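Local coordinates for protein NtrC family transcriptional regulator (Clostridium acetobutylicum ATCC 824, PDB 2Q5C) that probably acts as an ATP-binding, sequence-specific DNA-binding transcription regulator of the NtrC type, of which this chain is the N-terminal propionate-activator-like, probably sensory part, at residues T133-V138 with Q159-E164. Sequence-based numbering, arbitrary orientation.
Sequences TLISKV and QGLYGE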
ATOM      1  N   THR A 133      -3.993  -0.347  18.397  1.00 24.44           N
ATOM      2  CA  THR A 133      -3.691   0.631  19.462  1.00 24.39           C
ATOM      3  C   THR A 133      -3.619   2.041  18.897  1.00 24.30           C
ATOM      4  O   THR A 133      -4.102   3.008  19.493  1.00 23.03           O
ATOM      5  CB  THR A 133      -2.350   0.288  20.156  1.00 26.14           C
ATOM      6  OG1 THR A 133      -2.451  -1.016  20.720  1.00 28.93           O
ATOM      7  CG2 THR A 133      -1.993   1.306  21.248  1.00 27.40           C
ATOM      8  N   LEU A 134      -2.992   2.181  17.739  1.00 23.16           N
ATOM      9  CA  LEU A 134      -2.897   3.462  17.103  1.00 23.43           C
ATOM     10  C   LEU A 134      -4.253   4.058  16.754  1.00 22.04           C
ATOM     11  O   LEU A 134      -4.451   5.270  16.909  1.00 22.02           O
ATOM     12  CB  LEU A 134      -2.023   3.319  15.860  1.00 23.86           C
ATOM     13  CG  LEU A 134      -1.514   4.642  15.338  1.00 26.17           C
ATOM     14  CD1 LEU A 134      -0.738   5.396  16.436  1.00 28.74           C
ATOM     15  CD2 LEU A 134      -0.609   4.370  14.137  1.00 26.22           C
ATOM     16  N   ILE A 135      -5.177   3.238  16.276  1.00 21.08           N
ATOM     17  CA  ILE A 135      -6.559   3.672  15.988  1.00 21.00           C
ATOM     18  C   ILE A 135      -7.238   4.140  17.282  1.00 20.98           C
ATOM     19  O   ILE A 135      -7.869   5.200  17.310  1.00 21.83           O
ATOM     20  CB  ILE A 135      -7.373   2.596  15.204  1.00 21.08           C
ATOM     21  CG1 ILE A 135      -6.790   2.453  13.773  1.00 20.74           C
ATOM     22  CG2 ILE A 135      -8.871   2.917  15.152  1.00 21.03           C
ATOM     23  CD1 ILE A 135      -6.761   3.765  12.969  1.00 21.55           C
ATOM     24  N   SER A 136      -7.055   3.388  18.363  1.00 21.19           N
ATOM     25  CA  SER A 136      -7.553   3.869  19.665  1.00 21.57           C
ATOM     26  C   SER A 136      -6.969   5.204  20.044  1.00 22.20           C
ATOM     27  O   SER A 136      -7.684   6.073  20.562  1.00 22.17           O
ATOM     28  CB  SER A 136      -7.248   2.848  20.758  1.00 22.07           C
ATOM     29  OG  SER A 136      -8.070   1.707  20.580  1.00 25.64           O
ATOM     30  N   LYS A 137      -5.683   5.403  19.801  1.00 20.82           N
ATOM     31  CA  LYS A 137      -5.067   6.684  20.084  1.00 21.18           C
ATOM     32  C   LYS A 137      -5.755   7.797  19.308  1.00 22.40           C
ATOM     33  O   LYS A 137      -6.017   8.861  19.838  1.00 21.17           O
ATOM     34  CB  LYS A 137      -3.553   6.665  19.792  1.00 21.85           C
ATOM     35  CG  LYS A 137      -2.856   7.843  20.378  1.00 22.75           C
ATOM     36  CD  LYS A 137      -1.363   7.780  20.128  1.00 24.45           C
ATOM     37  CE  LYS A 137      -0.692   8.916  20.804  1.00 27.38           C
ATOM     38  NZ  LYS A 137       0.790   8.842  20.610  1.00 32.44           N
ATOM     39  N   VAL A 138      -6.018   7.582  18.020  1.00 22.05           N
ATOM     40  CA  VAL A 138      -6.741   8.563  17.213  1.00 23.19           C
ATOM     41  C   VAL A 138      -8.037   9.024  17.880  1.00 22.31           C
ATOM     42  O   VAL A 138      -8.286  10.235  17.955  1.00 22.50           O
ATOM     43  CB  VAL A 138      -7.016   8.002  15.789  1.00 24.20           C
ATOM     44  CG1 VAL A 138      -7.898   8.964  14.966  1.00 25.89           C
ATOM     45  CG2 VAL A 138      -5.671   7.749  15.081  1.00 24.94           C
ATOM     46  N   GLN A 159     -13.520   0.692  14.358  1.00 28.15           N
ATOM     47  CA  GLN A 159     -13.625   1.443  15.607  1.00 28.33           C
ATOM     48  C   GLN A 159     -14.561   2.676  15.474  1.00 27.67           C
ATOM     49  O   GLN A 159     -14.581   3.539  16.355  1.00 28.96           O
ATOM     50  CB  GLN A 159     -12.234   1.790  16.184  1.00 27.96           C
ATOM     51  CG  GLN A 159     -11.342   0.551  16.569  1.00 28.70           C
ATOM     52  CD  GLN A 159     -10.123   0.854  17.493  1.00 29.50           C
ATOM     53  OE1 GLN A 159     -10.181   1.705  18.403  1.00 33.28           O
ATOM     54  NE2 GLN A 159      -9.005   0.128  17.265  1.00 30.19           N
ATOM     55  N   GLY A 160     -15.324   2.730  14.386  1.00 27.36           N
ATOM     56  CA  GLY A 160     -16.383   3.735  14.194  1.00 27.11           C
ATOM     57  C   GLY A 160     -15.938   5.077  13.663  1.00 26.91           C
ATOM     58  O   GLY A 160     -16.657   6.083  13.783  1.00 27.54           O
ATOM     59  N   LEU A 161     -14.763   5.105  13.036  1.00 25.61           N
ATOM     60  CA  LEU A 161     -14.271   6.333  12.420  1.00 24.70           C
ATOM     61  C   LEU A 161     -14.509   6.318  10.915  1.00 22.99           C
ATOM     62  O   LEU A 161     -14.887   5.298  10.356  1.00 24.53           O
ATOM     63  CB  LEU A 161     -12.780   6.517  12.697  1.00 23.84           C
ATOM     64  CG  LEU A 161     -12.360   6.418  14.166  1.00 25.67           C
ATOM     65  CD1 LEU A 161     -10.870   6.579  14.265  1.00 26.54           C
ATOM     66  CD2 LEU A 161     -13.115   7.446  15.037  1.00 28.08           C
ATOM     67  N   TYR A 162     -14.332   7.464  10.270  1.00 22.30           N
ATOM     68  CA  TYR A 162     -14.315   7.485   8.804  1.00 23.10           C
ATOM     69  C   TYR A 162     -12.898   7.139   8.347  1.00 22.30           C
ATOM     70  O   TYR A 162     -11.930   7.559   8.959  1.00 21.93           O
ATOM     71  CB  TYR A 162     -14.665   8.863   8.284  1.00 24.52           C
ATOM     72  CG  TYR A 162     -16.078   9.325   8.538  1.00 25.24           C
ATOM     73  CD1 TYR A 162     -17.152   8.685   7.949  1.00 27.67           C
ATOM     74  CD2 TYR A 162     -16.316  10.423   9.345  1.00 26.87           C
ATOM     75  CE1 TYR A 162     -18.440   9.126   8.159  1.00 29.22           C
ATOM     76  CE2 TYR A 162     -17.609  10.871   9.566  1.00 26.74           C
ATOM     77  CZ  TYR A 162     -18.654  10.205   8.971  1.00 28.38           C
ATOM     78  OH  TYR A 162     -19.957  10.628   9.148  1.00 30.37           O
ATOM     79  N   GLY A 163     -12.822   6.396   7.254  1.00 22.07           N
ATOM     80  CA  GLY A 163     -11.527   5.949   6.696  1.00 22.15           C
ATOM     81  C   GLY A 163     -11.454   6.290   5.229  1.00 22.04           C
ATOM     82  O   GLY A 163     -12.399   6.047   4.464  1.00 23.87           O
ATOM     83  N   GLU A 164     -10.344   6.885   4.825  1.00 19.93           N
ATOM     84  CA  GLU A 164     -10.145   7.176   3.425  1.00 19.80           C
ATOM     85  C   GLU A 164      -8.775   6.585   3.038  1.00 18.30           C
ATOM     86  O   GLU A 164      -7.721   6.995   3.557  1.00 18.21           O
ATOM     87  CB  GLU A 164     -10.118   8.674   3.196  1.00 19.44           C
ATOM     88  CG  GLU A 164      -9.910   9.030   1.718  1.00 21.84           C
ATOM     89  CD  GLU A 164     -11.175   8.893   0.881  1.00 23.86           C
ATOM     90  OE1 GLU A 164     -12.299   9.065   1.428  1.00 27.51           O
ATOM     91  OE2 GLU A 164     -11.057   8.615  -0.332  1.00 26.41           O
TER
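Ile135 packs its CG2 methyl against the amide of Gln159, joining helix 131-140 to the turn between helix 150-158 and strand 162-165, the edge strand of the parallel four-stranded sheet (order 2-1-3-4) of an alpha/beta domain. That turn is a Schellman motif: Gly160, at positive phi, is the C-prime residue, and Leu161 N reaches back to Ala156 O. With CG1 beside the backbone N (chi1 -68°) and CG2 therefore anti to it, Ile135 lays this methyl 3.4 Å from Gln159 CD and 3.7 Å from Gln159 CB, so that the glutamine chain, extended beyond CG, runs across it. The other branch, CG1 and CD1, points away from Gln159, and the side chain also touches Ile100 of strand 96-102 and Val152 and Ala156 of helix 150-158.

One residue on, Ser136 OG donates a hydrogen bond of 3.0 Å to Gln159 OE1, approaching within the plane of the amide along one of the lone pairs of OE1, with a C=O...OG angle of 119°. The other end of the amide is fixed too: Gln159 NE2 bonds to Glu155 OE2 and to Thr132 O, which sets which way round the group lies and ties both helices to it.

A turn of helix after Ile135, Val138 continues the apolar side of the contact, while its side chain also touches Ala98 and Ile100. It meets the turn through a single methyl pair, Val138 CG1 lying 3.9 Å from Leu161 CD1.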